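Local coordinates for alanine racemase 1 (Caldanaerobacter subterraneus subsp. tengcongensis MB4, PDB 4Y2W), which belongs to the alanine racemase family and pairs an N-terminal TIM-barrel domain with a C-terminal domain rich in beta strands, at residues D42-H46 against G226-F230. The protein carries 1 engineered substitution. Residues are numbered along the deposited sequence; the frame is centred on the assembly and turned at random.
Sequences DAYGH and GIILF. With PO4 (phosphate ion), chain C.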
ATOM      1  N   ASP A  42      -2.896   6.865   7.863  1.00 40.18           N
ATOM      2  CA  ASP A  42      -2.211   6.147   8.940  1.00 40.44           C
ATOM      3  C   ASP A  42      -0.927   6.880   9.362  1.00 40.72           C
ATOM      4  O   ASP A  42       0.156   6.291   9.454  1.00 39.85           O
ATOM      5  CB  ASP A  42      -1.927   4.697   8.514  1.00 39.99           C
ATOM      6  CG  ASP A  42      -1.657   3.783   9.691  1.00 39.24           C
ATOM      7  OD1 ASP A  42      -2.273   3.982  10.753  1.00 40.00           O
ATOM      8  OD2 ASP A  42      -0.834   2.857   9.555  1.00 38.99           O
ATOM      9  N   ALA A  43      -1.076   8.179   9.617  1.00 41.10           N
ATOM     10  CA  ALA A  43       0.037   9.052   9.987  1.00 40.82           C
ATOM     11  C   ALA A  43       1.123   9.040   8.918  1.00 40.61           C
ATOM     12  O   ALA A  43       2.314   8.955   9.228  1.00 40.77           O
ATOM     13  CB  ALA A  43       0.604   8.649  11.346  1.00 40.81           C
ATOM     14  N   TYR A  44       0.700   9.133   7.660  1.00 40.65           N
ATOM     15  CA  TYR A  44       1.604   9.021   6.516  1.00 40.90           C
ATOM     16  C   TYR A  44       2.485   7.777   6.650  1.00 40.57           C
ATOM     17  O   TYR A  44       3.711   7.862   6.625  1.00 41.26           O
ATOM     18  CB  TYR A  44       2.462  10.289   6.367  1.00 41.42           C
ATOM     19  CG  TYR A  44       1.666  11.553   6.117  1.00 41.94           C
ATOM     20  CD1 TYR A  44       1.099  12.258   7.170  1.00 42.12           C
ATOM     21  CD2 TYR A  44       1.478  12.042   4.827  1.00 42.86           C
ATOM     22  CE1 TYR A  44       0.368  13.411   6.951  1.00 42.21           C
ATOM     23  CE2 TYR A  44       0.750  13.199   4.596  1.00 42.95           C
ATOM     24  CZ  TYR A  44       0.195  13.880   5.665  1.00 43.02           C
ATOM     25  OH  TYR A  44      -0.530  15.029   5.451  1.00 43.54           O
ATOM     26  N   GLY A  45       1.845   6.626   6.834  1.00 40.74           N
ATOM     27  CA  GLY A  45       2.543   5.344   6.902  1.00 41.06           C
ATOM     28  C   GLY A  45       3.344   5.054   8.164  1.00 40.69           C
ATOM     29  O   GLY A  45       4.046   4.043   8.221  1.00 41.27           O
ATOM     30  N   HIS A  46       3.240   5.916   9.176  1.00 40.09           N
ATOM     31  CA  HIS A  46       3.980   5.737  10.433  1.00 39.61           C
ATOM     32  C   HIS A  46       3.177   4.971  11.494  1.00 39.25           C
ATOM     33  O   HIS A  46       3.743   4.523  12.492  1.00 38.83           O
ATOM     34  CB  HIS A  46       4.404   7.095  11.009  1.00 39.25           C
ATOM     35  CG  HIS A  46       5.447   7.807  10.203  1.00 38.83           C
ATOM     36  ND1 HIS A  46       5.210   8.288   8.934  1.00 38.43           N
ATOM     37  CD2 HIS A  46       6.728   8.139  10.496  1.00 38.42           C
ATOM     38  CE1 HIS A  46       6.302   8.874   8.475  1.00 38.10           C
ATOM     39  NE2 HIS A  46       7.236   8.801   9.405  1.00 37.68           N
ATOM     40  N   GLY A 226       1.204  18.557   8.323  1.00 48.20           N
ATOM     41  CA  GLY A 226       1.079  17.130   8.034  1.00 46.90           C
ATOM     42  C   GLY A 226       2.428  16.508   7.750  1.00 46.65           C
ATOM     43  O   GLY A 226       3.152  16.142   8.676  1.00 46.16           O
ATOM     44  N   ILE A 227       2.772  16.401   6.467  1.00 46.48           N
ATOM     45  CA  ILE A 227       4.040  15.793   6.046  1.00 46.43           C
ATOM     46  C   ILE A 227       5.247  16.376   6.783  1.00 47.00           C
ATOM     47  O   ILE A 227       6.189  15.655   7.109  1.00 47.45           O
ATOM     48  CB  ILE A 227       4.259  15.924   4.519  1.00 46.39           C
ATOM     49  CG1 ILE A 227       5.487  15.123   4.065  1.00 46.69           C
ATOM     50  CG2 ILE A 227       4.415  17.382   4.107  1.00 46.34           C
ATOM     51  CD1 ILE A 227       5.457  13.660   4.453  1.00 46.53           C
ATOM     52  N   ILE A 228       5.204  17.673   7.060  1.00 48.10           N
ATOM     53  CA  ILE A 228       6.313  18.358   7.719  1.00 49.30           C
ATOM     54  C   ILE A 228       6.620  17.784   9.108  1.00 47.98           C
ATOM     55  O   ILE A 228       7.767  17.806   9.552  1.00 46.42           O
ATOM     56  CB  ILE A 228       6.051  19.878   7.790  1.00 51.50           C
ATOM     57  CG1 ILE A 228       7.363  20.643   7.985  1.00 53.18           C
ATOM     58  CG2 ILE A 228       5.031  20.211   8.874  1.00 51.82           C
ATOM     59  CD1 ILE A 228       7.265  22.096   7.573  1.00 53.95           C
ATOM     60  N   LEU A 229       5.600  17.245   9.773  1.00 47.20           N
ATOM     61  CA  LEU A 229       5.789  16.562  11.051  1.00 46.43           C
ATOM     62  C   LEU A 229       6.614  15.277  10.911  1.00 46.21           C
ATOM     63  O   LEU A 229       7.111  14.748  11.911  1.00 46.16           O
ATOM     64  CB  LEU A 229       4.434  16.218  11.678  1.00 46.61           C
ATOM     65  CG  LEU A 229       3.499  17.373  12.049  1.00 46.61           C
ATOM     66  CD1 LEU A 229       2.103  16.845  12.354  1.00 46.47           C
ATOM     67  CD2 LEU A 229       4.044  18.167  13.229  1.00 46.40           C
ATOM     68  N   PHE A 230       6.756  14.777   9.681  1.00 45.33           N
ATOM     69  CA  PHE A 230       7.432  13.504   9.423  1.00 44.92           C
ATOM     70  C   PHE A 230       8.755  13.664   8.659  1.00 44.95           C
ATOM     71  O   PHE A 230       9.167  12.781   7.901  1.00 44.76           O
ATOM     72  CB  PHE A 230       6.452  12.554   8.721  1.00 44.06           C
ATOM     73  CG  PHE A 230       5.164  12.374   9.480  1.00 43.78           C
ATOM     74  CD1 PHE A 230       5.110  11.540  10.593  1.00 43.45           C
ATOM     75  CD2 PHE A 230       4.022  13.079   9.122  1.00 43.65           C
ATOM     76  CE1 PHE A 230       3.935  11.392  11.314  1.00 43.37           C
ATOM     77  CE2 PHE A 230       2.844  12.935   9.843  1.00 43.26           C
ATOM     78  CZ  PHE A 230       2.799  12.089  10.936  1.00 42.93           C
TER
HETATM   79  P   PO4 C 401       0.394  19.014   4.351  1.00 90.71           P
HETATM   80  O1  PO4 C 401       1.568  19.508   5.166  1.00 84.55           O
HETATM   81  O2  PO4 C 401       0.310  19.772   3.043  1.00 88.57           O
HETATM   82  O3  PO4 C 401      -0.882  19.228   5.134  1.00 89.90           O
HETATM   83  O4  PO4 C 401       0.574  17.542   4.055  1.00 90.78           O
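The F230 ring meets Y44 on one flank and H46 on another, making a bent, buried aromatic cluster with no hydrogen bond joining the two segments. Its ring lies obliquely to both partners. Against Y44 the planes are turned by 46° and the side chains run roughly at right angles, with CE2 of F230 and CD1 of Y44 as the touching atoms. On H46 the CD1 atom of F230 sits over the centre of the imidazole, and the centroids are 4.5 Å apart. A43 brings its carbonyl O over one face of the phenyl ring, near the rim, while CB of L229, its chain neighbour, lies over the opposite face.

Further out, the Y44 ring has CA of I227 over one face, and its OH is 3.1 Å from O4 of a phosphate ion, probably from the crystallisation liquor and probably marking where the cofactor's phosphate sits in relatives. N of G226 bonds weakly to O1, N of I227 weakly to O4. H46 is held by its own segment: ND1 donates to O of Y44 at 2.8 Å, from above the carbonyl plane, and more weakly to O of A43. NE2 has a weak hydrogen bond with OG1 of T247, which also bonds O of F230, tying both segments from outside.

Y44 also lines an alanine pocket with Q360 and packs on M316 of the second subunit. The weakly bonded, left-handed turn of helix 40-45 meets the 3-10 turn 227-229 where the TIM barrel closes, after its first and last strands, 34-38 and 222-224; V51 of helix 48-58 and I18 of helix 15-28 pack against F230.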